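Local coordinates for protein AT-less polyketide synthase (Streptomyces platensis subsp. rosaceus, PDB 4QYR) that is a ketosynthase domain of an AT-less modular polyketide synthase and probably catalyses decarboxylative condensation of acyl units during isomigrastatin biosynthesis, at residues 60-72 with 232-244. Residues are numbered along the deposited sequence; the frame is centred on the assembly and turned at random.
Sequences FPKFAGRIEGVDR and DGYVRSEGVAAVL
A single parallel beta bridge between G65 and S237 joins two parts of the thiolase-like ketosynthase fold. One is segment 60-72, which carries the short strand 63-64. The other is segment 232-244, which runs into strand 239-247, an inner strand of the large mixed sheet. The backbone of G65 bonds on both sides of S237. G65 N donates to R236 O at 3.1 Å. G65 O accepts from E238 N at 2.7 Å, with an N-H...O angle of 164°. Before the bridge, one water continues the link: it donates to F63 O and accepts from R236 N. Here, with CG2 anti to its backbone N, V235 lays this methyl against F63, CG2 to F63 CB 3.8 Å.

Past the bridge, a side chain takes over from the backbone. E238 is extended beyond CG (chi2 -175°), which carries its carboxylate up to the backbone of 60-72. R66 CB and V70 CG2 lie against E238 OE1. The other oxygen, OE2, forms a salt bridge with R45 and accepts from L203 N, so both oxygens of this buried carboxylate are bonded. The R66 guanidinium does not pair with it; R66 NE bonds to D40 O instead. I67 packs CG1 on E238 CB and reaches the start of the strand, with CD1 3.7 Å from G239 CA and 4.2 Å from V240 CG1. R17 of strand 9-17 touches both I67 and V240. At the carboxylate, I67 N donates to E238 OE1 at 2.8 Å, on the anti lone pair.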
ATOM      1  N   PHE A  60       5.331  28.987   8.364  1.00 73.09           N
ATOM      2  CA  PHE A  60       5.842  28.704   7.010  1.00 68.41           C
ATOM      3  C   PHE A  60       5.689  29.805   5.939  1.00 63.72           C
ATOM      4  O   PHE A  60       4.774  30.612   6.023  1.00 65.94           O
ATOM      5  CB  PHE A  60       5.157  27.433   6.493  1.00 66.89           C
ATOM      6  CG  PHE A  60       3.681  27.586   6.261  1.00 63.75           C
ATOM      7  CD1 PHE A  60       3.169  27.597   4.978  1.00 63.55           C
ATOM      8  CD2 PHE A  60       2.809  27.742   7.325  1.00 63.90           C
ATOM      9  CE1 PHE A  60       1.809  27.736   4.762  1.00 63.20           C
ATOM     10  CE2 PHE A  60       1.452  27.887   7.116  1.00 63.03           C
ATOM     11  CZ  PHE A  60       0.952  27.885   5.837  1.00 62.61           C
ATOM     12  N   PRO A  61       6.584  29.824   4.924  1.00 60.45           N
ATOM     13  CA  PRO A  61       6.459  30.670   3.729  1.00 57.85           C
ATOM     14  C   PRO A  61       5.211  30.373   2.912  1.00 61.84           C
ATOM     15  O   PRO A  61       4.994  29.251   2.452  1.00 62.14           O
ATOM     16  CB  PRO A  61       7.717  30.333   2.923  1.00 57.54           C
ATOM     17  CG  PRO A  61       8.126  29.021   3.401  1.00 55.35           C
ATOM     18  CD  PRO A  61       7.825  29.041   4.869  1.00 56.21           C
ATOM     19  N   LYS A  62       4.422  31.416   2.705  1.00 60.83           N
ATOM     20  CA  LYS A  62       3.045  31.298   2.262  1.00 56.19           C
ATOM     21  C   LYS A  62       2.841  31.036   0.780  1.00 54.61           C
ATOM     22  O   LYS A  62       2.193  31.826   0.109  1.00 61.08           O
ATOM     23  CB  LYS A  62       2.309  32.578   2.640  1.00 59.10           C
ATOM     24  CG  LYS A  62       1.317  32.406   3.752  1.00 61.86           C
ATOM     25  CD  LYS A  62       1.940  31.736   4.952  1.00 61.71           C
ATOM     26  CE  LYS A  62       0.951  31.676   6.099  1.00 61.83           C
ATOM     27  NZ  LYS A  62       1.645  31.655   7.410  1.00 63.72           N
ATOM     28  N   PHE A  63       3.356  29.929   0.263  1.00 52.13           N
ATOM     29  CA  PHE A  63       3.176  29.646  -1.159  1.00 50.77           C
ATOM     30  C   PHE A  63       2.688  28.244  -1.404  1.00 48.74           C
ATOM     31  O   PHE A  63       2.965  27.349  -0.620  1.00 49.76           O
ATOM     32  CB  PHE A  63       4.478  29.837  -1.931  1.00 55.32           C
ATOM     33  CG  PHE A  63       5.099  31.193  -1.762  1.00 59.43           C
ATOM     34  CD1 PHE A  63       4.750  32.235  -2.605  1.00 57.04           C
ATOM     35  CD2 PHE A  63       6.056  31.414  -0.774  1.00 56.70           C
ATOM     36  CE1 PHE A  63       5.328  33.481  -2.463  1.00 60.50           C
ATOM     37  CE2 PHE A  63       6.641  32.644  -0.630  1.00 60.11           C
ATOM     38  CZ  PHE A  63       6.270  33.689  -1.481  1.00 66.49           C
ATOM     39  N   ALA A  64       1.984  28.047  -2.514  1.00 49.55           N
ATOM     40  CA  ALA A  64       1.661  26.697  -2.972  1.00 48.15           C
ATOM     41  C   ALA A  64       1.229  26.711  -4.422  1.00 48.43           C
ATOM     42  O   ALA A  64       0.753  27.725  -4.925  1.00 49.71           O
ATOM     43  CB  ALA A  64       0.567  26.069  -2.109  1.00 45.38           C
ATOM     44  N   GLY A  65       1.419  25.584  -5.095  1.00 45.81           N
ATOM     45  CA  GLY A  65       0.734  25.342  -6.342  1.00 44.93           C
ATOM     46  C   GLY A  65      -0.640  24.852  -5.942  1.00 46.84           C
ATOM     47  O   GLY A  65      -0.760  23.856  -5.235  1.00 52.53           O
ATOM     48  N   ARG A  66      -1.676  25.562  -6.366  1.00 47.56           N
ATOM     49  CA  ARG A  66      -3.053  25.211  -6.017  1.00 44.69           C
ATOM     50  C   ARG A  66      -3.893  24.831  -7.221  1.00 45.69           C
ATOM     51  O   ARG A  66      -3.722  25.350  -8.326  1.00 47.70           O
ATOM     52  CB  ARG A  66      -3.753  26.364  -5.304  1.00 42.29           C
ATOM     53  CG  ARG A  66      -3.278  26.622  -3.911  1.00 43.57           C
ATOM     54  CD  ARG A  66      -4.246  27.547  -3.201  1.00 49.03           C
ATOM     55  NE  ARG A  66      -3.960  28.972  -3.408  1.00 55.96           N
ATOM     56  CZ  ARG A  66      -4.677  29.791  -4.178  1.00 60.40           C
ATOM     57  NH1 ARG A  66      -4.343  31.071  -4.274  1.00 62.94           N
ATOM     58  NH2 ARG A  66      -5.733  29.337  -4.847  1.00 61.65           N
ATOM     59  N   ILE A  67      -4.825  23.930  -6.973  1.00 36.70           N
ATOM     60  CA  ILE A  67      -5.849  23.590  -7.924  1.00 41.21           C
ATOM     61  C   ILE A  67      -7.049  24.489  -7.668  1.00 46.67           C
ATOM     62  O   ILE A  67      -7.480  24.660  -6.519  1.00 51.01           O
ATOM     63  CB  ILE A  67      -6.241  22.112  -7.785  1.00 42.18           C
ATOM     64  CG1 ILE A  67      -5.117  21.230  -8.290  1.00 32.60           C
ATOM     65  CG2 ILE A  67      -7.546  21.801  -8.512  1.00 46.18           C
ATOM     66  CD1 ILE A  67      -5.481  19.807  -8.244  1.00 32.88           C
ATOM     67  N   GLU A  68      -7.599  25.085  -8.713  1.00 47.50           N
ATOM     68  CA  GLU A  68      -8.793  25.873  -8.495  1.00 55.67           C
ATOM     69  C   GLU A  68     -10.021  24.968  -8.430  1.00 53.48           C
ATOM     70  O   GLU A  68     -10.156  24.025  -9.224  1.00 54.76           O
ATOM     71  CB  GLU A  68      -8.957  26.928  -9.580  1.00 69.15           C
ATOM     72  CG  GLU A  68      -9.043  28.333  -9.004  1.00 85.04           C
ATOM     73  CD  GLU A  68     -10.050  28.439  -7.851  1.00 95.86           C
ATOM     74  OE1 GLU A  68     -11.171  27.890  -7.974  1.00 99.24           O
ATOM     75  OE2 GLU A  68      -9.715  29.065  -6.816  1.00 99.17           O
ATOM     76  N   GLY A  69     -10.901  25.237  -7.465  1.00 47.85           N
ATOM     77  CA  GLY A  69     -12.174  24.542  -7.389  1.00 46.10           C
ATOM     78  C   GLY A  69     -12.096  23.224  -6.658  1.00 45.39           C
ATOM     79  O   GLY A  69     -12.686  22.222  -7.063  1.00 47.51           O
ATOM     80  N   VAL A  70     -11.352  23.250  -5.564  1.00 44.63           N
ATOM     81  CA  VAL A  70     -11.078  22.099  -4.718  1.00 42.66           C
ATOM     82  C   VAL A  70     -12.293  21.726  -3.866  1.00 44.75           C
ATOM     83  O   VAL A  70     -12.431  20.592  -3.396  1.00 48.74           O
ATOM     84  CB  VAL A  70      -9.829  22.413  -3.826  1.00 42.19           C
ATOM     85  CG1 VAL A  70     -10.094  22.173  -2.356  1.00 36.62           C
ATOM     86  CG2 VAL A  70      -8.596  21.667  -4.334  1.00 34.54           C
ATOM     87  N   ASP A  71     -13.189  22.686  -3.684  1.00 43.05           N
ATOM     88  CA  ASP A  71     -14.391  22.450  -2.907  1.00 44.33           C
ATOM     89  C   ASP A  71     -15.536  22.000  -3.804  1.00 45.27           C
ATOM     90  O   ASP A  71     -16.659  21.809  -3.331  1.00 46.53           O
ATOM     91  CB  ASP A  71     -14.800  23.704  -2.125  1.00 47.58           C
ATOM     92  CG  ASP A  71     -14.916  24.943  -2.998  1.00 52.13           C
ATOM     93  OD1 ASP A  71     -14.048  25.146  -3.873  1.00 51.18           O
ATOM     94  OD2 ASP A  71     -15.876  25.725  -2.795  1.00 57.33           O
ATOM     95  N   ARG A  72     -15.257  21.835  -5.096  1.00 41.98           N
ATOM     96  CA  ARG A  72     -16.316  21.526  -6.054  1.00 42.24           C
ATOM     97  C   ARG A  72     -16.333  20.037  -6.362  1.00 43.85           C
ATOM     98  O   ARG A  72     -15.283  19.384  -6.347  1.00 46.63           O
ATOM     99  CB  ARG A  72     -16.139  22.348  -7.325  1.00 39.82           C
ATOM    100  CG  ARG A  72     -15.808  23.778  -7.042  1.00 46.15           C
ATOM    101  CD  ARG A  72     -17.050  24.529  -6.612  1.00 58.28           C
ATOM    102  NE  ARG A  72     -16.729  25.731  -5.853  1.00 66.96           N
ATOM    103  CZ  ARG A  72     -17.466  26.835  -5.859  1.00 70.43           C
ATOM    104  NH1 ARG A  72     -17.103  27.882  -5.124  1.00 72.60           N
ATOM    105  NH2 ARG A  72     -18.557  26.891  -6.612  1.00 69.52           N
ATOM    106  N   ASP A 232      17.106  26.102  -2.295  1.00 61.70           N
ATOM    107  CA  ASP A 232      17.076  26.307  -0.852  1.00 64.46           C
ATOM    108  C   ASP A 232      15.788  25.789  -0.235  1.00 57.92           C
ATOM    109  O   ASP A 232      15.379  26.238   0.834  1.00 59.05           O
ATOM    110  CB  ASP A 232      17.244  27.796  -0.524  1.00 75.81           C
ATOM    111  CG  ASP A 232      16.111  28.662  -1.084  1.00 82.98           C
ATOM    112  OD1 ASP A 232      15.354  28.196  -1.969  1.00 83.28           O
ATOM    113  OD2 ASP A 232      16.001  29.835  -0.657  1.00 87.86           O
ATOM    114  N   GLY A 233      15.140  24.853  -0.915  1.00 50.65           N
ATOM    115  CA  GLY A 233      13.945  24.240  -0.376  1.00 48.02           C
ATOM    116  C   GLY A 233      12.957  24.015  -1.484  1.00 49.88           C
ATOM    117  O   GLY A 233      13.261  24.270  -2.646  1.00 57.79           O
ATOM    118  N   TYR A 234      11.773  23.528  -1.141  1.00 44.58           N
ATOM    119  CA  TYR A 234      10.734  23.385  -2.139  1.00 40.76           C
ATOM    120  C   TYR A 234       9.439  24.050  -1.701  1.00 44.14           C
ATOM    121  O   TYR A 234       9.364  24.697  -0.653  1.00 48.09           O
ATOM    122  CB  TYR A 234      10.498  21.916  -2.472  1.00 39.78           C
ATOM    123  CG  TYR A 234      10.022  21.016  -1.354  1.00 40.58           C
ATOM    124  CD1 TYR A 234       8.696  21.029  -0.946  1.00 42.41           C
ATOM    125  CD2 TYR A 234      10.881  20.096  -0.758  1.00 40.79           C
ATOM    126  CE1 TYR A 234       8.241  20.190   0.054  1.00 43.90           C
ATOM    127  CE2 TYR A 234      10.432  19.245   0.249  1.00 44.72           C
ATOM    128  CZ  TYR A 234       9.106  19.298   0.649  1.00 45.81           C
ATOM    129  OH  TYR A 234       8.633  18.465   1.635  1.00 45.57           O
ATOM    130  N   VAL A 235       8.424  23.905  -2.535  1.00 41.13           N
ATOM    131  CA  VAL A 235       7.118  24.447  -2.230  1.00 38.61           C
ATOM    132  C   VAL A 235       6.066  23.335  -2.465  1.00 42.90           C
ATOM    133  O   VAL A 235       6.124  22.567  -3.439  1.00 39.83           O
ATOM    134  CB  VAL A 235       6.853  25.732  -3.067  1.00 40.12           C
ATOM    135  CG1 VAL A 235       7.002  25.461  -4.533  1.00 39.32           C
ATOM    136  CG2 VAL A 235       5.502  26.303  -2.777  1.00 40.10           C
ATOM    137  N   ARG A 236       5.127  23.209  -1.538  1.00 39.85           N
ATOM    138  CA  ARG A 236       4.114  22.176  -1.661  1.00 38.25           C
ATOM    139  C   ARG A 236       3.120  22.528  -2.788  1.00 39.71           C
ATOM    140  O   ARG A 236       2.869  23.702  -3.060  1.00 44.23           O
ATOM    141  CB  ARG A 236       3.405  21.997  -0.323  1.00 33.25           C
ATOM    142  CG  ARG A 236       4.357  21.852   0.870  1.00 34.31           C
ATOM    143  CD  ARG A 236       3.588  21.520   2.142  1.00 40.48           C
ATOM    144  NE  ARG A 236       2.855  20.265   1.973  1.00 44.88           N
ATOM    145  CZ  ARG A 236       1.735  19.921   2.611  1.00 45.61           C
ATOM    146  NH1 ARG A 236       1.163  20.736   3.501  1.00 45.13           N
ATOM    147  NH2 ARG A 236       1.176  18.746   2.338  1.00 42.73           N
ATOM    148  N   SER A 237       2.573  21.512  -3.454  1.00 38.58           N
ATOM    149  CA  SER A 237       1.568  21.722  -4.505  1.00 35.66           C
ATOM    150  C   SER A 237       0.460  20.712  -4.467  1.00 36.37           C
ATOM    151  O   SER A 237       0.648  19.576  -4.027  1.00 34.47           O
ATOM    152  CB  SER A 237       2.183  21.655  -5.890  1.00 34.99           C
ATOM    153  OG  SER A 237       3.085  22.711  -6.099  1.00 43.63           O
ATOM    154  N   GLU A 238      -0.693  21.131  -4.967  1.00 36.81           N
ATOM    155  CA  GLU A 238      -1.817  20.228  -5.151  1.00 37.80           C
ATOM    156  C   GLU A 238      -1.753  19.600  -6.524  1.00 35.23           C
ATOM    157  O   GLU A 238      -1.110  20.125  -7.420  1.00 37.22           O
ATOM    158  CB  GLU A 238      -3.132  20.975  -4.965  1.00 38.79           C
ATOM    159  CG  GLU A 238      -3.182  21.691  -3.654  1.00 41.84           C
ATOM    160  CD  GLU A 238      -4.510  22.341  -3.387  1.00 45.24           C
ATOM    161  OE1 GLU A 238      -5.103  22.883  -4.352  1.00 45.71           O
ATOM    162  OE2 GLU A 238      -4.947  22.307  -2.210  1.00 46.81           O
ATOM    163  N   GLY A 239      -2.431  18.478  -6.695  1.00 34.55           N
ATOM    164  CA  GLY A 239      -2.428  17.805  -7.981  1.00 32.12           C
ATOM    165  C   GLY A 239      -3.198  16.513  -7.896  1.00 29.07           C
ATOM    166  O   GLY A 239      -3.272  15.896  -6.822  1.00 29.46           O
ATOM    167  N   VAL A 240      -3.788  16.111  -9.014  1.00 24.91           N
ATOM    168  CA  VAL A 240      -4.455  14.822  -9.068  1.00 25.14           C
ATOM    169  C   VAL A 240      -4.311  14.239 -10.467  1.00 29.39           C
ATOM    170  O   VAL A 240      -4.409  14.952 -11.463  1.00 34.06           O
ATOM    171  CB  VAL A 240      -5.927  14.961  -8.676  1.00 26.61           C
ATOM    172  CG1 VAL A 240      -6.609  15.984  -9.566  1.00 24.75           C
ATOM    173  CG2 VAL A 240      -6.645  13.618  -8.700  1.00 20.06           C
ATOM    174  N   ALA A 241      -4.038  12.942 -10.544  1.00 30.10           N
ATOM    175  CA  ALA A 241      -3.796  12.289 -11.828  1.00 26.55           C
ATOM    176  C   ALA A 241      -4.174  10.833 -11.767  1.00 20.61           C
ATOM    177  O   ALA A 241      -4.119  10.224 -10.704  1.00 23.52           O
ATOM    178  CB  ALA A 241      -2.333  12.423 -12.221  1.00 30.22           C
ATOM    179  N   ALA A 242      -4.548  10.279 -12.914  1.00 21.20           N
ATOM    180  CA  ALA A 242      -4.745   8.835 -13.060  1.00 23.78           C
ATOM    181  C   ALA A 242      -4.367   8.390 -14.466  1.00 25.49           C
ATOM    182  O   ALA A 242      -4.473   9.147 -15.440  1.00 25.29           O
ATOM    183  CB  ALA A 242      -6.167   8.454 -12.767  1.00 18.01           C
ATOM    184  N   VAL A 243      -3.912   7.155 -14.569  1.00 26.64           N
ATOM    185  CA  VAL A 243      -3.651   6.563 -15.869  1.00 25.82           C
ATOM    186  C   VAL A 243      -4.256   5.174 -15.925  1.00 27.67           C
ATOM    187  O   VAL A 243      -4.276   4.422 -14.937  1.00 31.05           O
ATOM    188  CB  VAL A 243      -2.151   6.459 -16.164  1.00 24.84           C
ATOM    189  CG1 VAL A 243      -1.524   7.824 -16.184  1.00 24.37           C
ATOM    190  CG2 VAL A 243      -1.472   5.564 -15.133  1.00 22.47           C
ATOM    191  N   LEU A 244      -4.769   4.847 -17.092  1.00 24.85           N
ATOM    192  CA  LEU A 244      -5.312   3.539 -17.338  1.00 22.38           C
ATOM    193  C   LEU A 244      -4.232   2.617 -17.991  1.00 32.93           C
ATOM    194  O   LEU A 244      -3.585   2.997 -18.965  1.00 38.07           O
ATOM    195  CB  LEU A 244      -6.558   3.702 -18.200  1.00 20.23           C
ATOM    196  CG  LEU A 244      -7.356   2.435 -18.434  1.00 33.52           C
ATOM    197  CD1 LEU A 244      -7.885   1.861 -17.130  1.00 35.42           C
ATOM    198  CD2 LEU A 244      -8.479   2.738 -19.388  1.00 37.68           C
TER
HETATM  199  O   HOH W   1       4.142  25.141  -0.017  1.00 43.50           O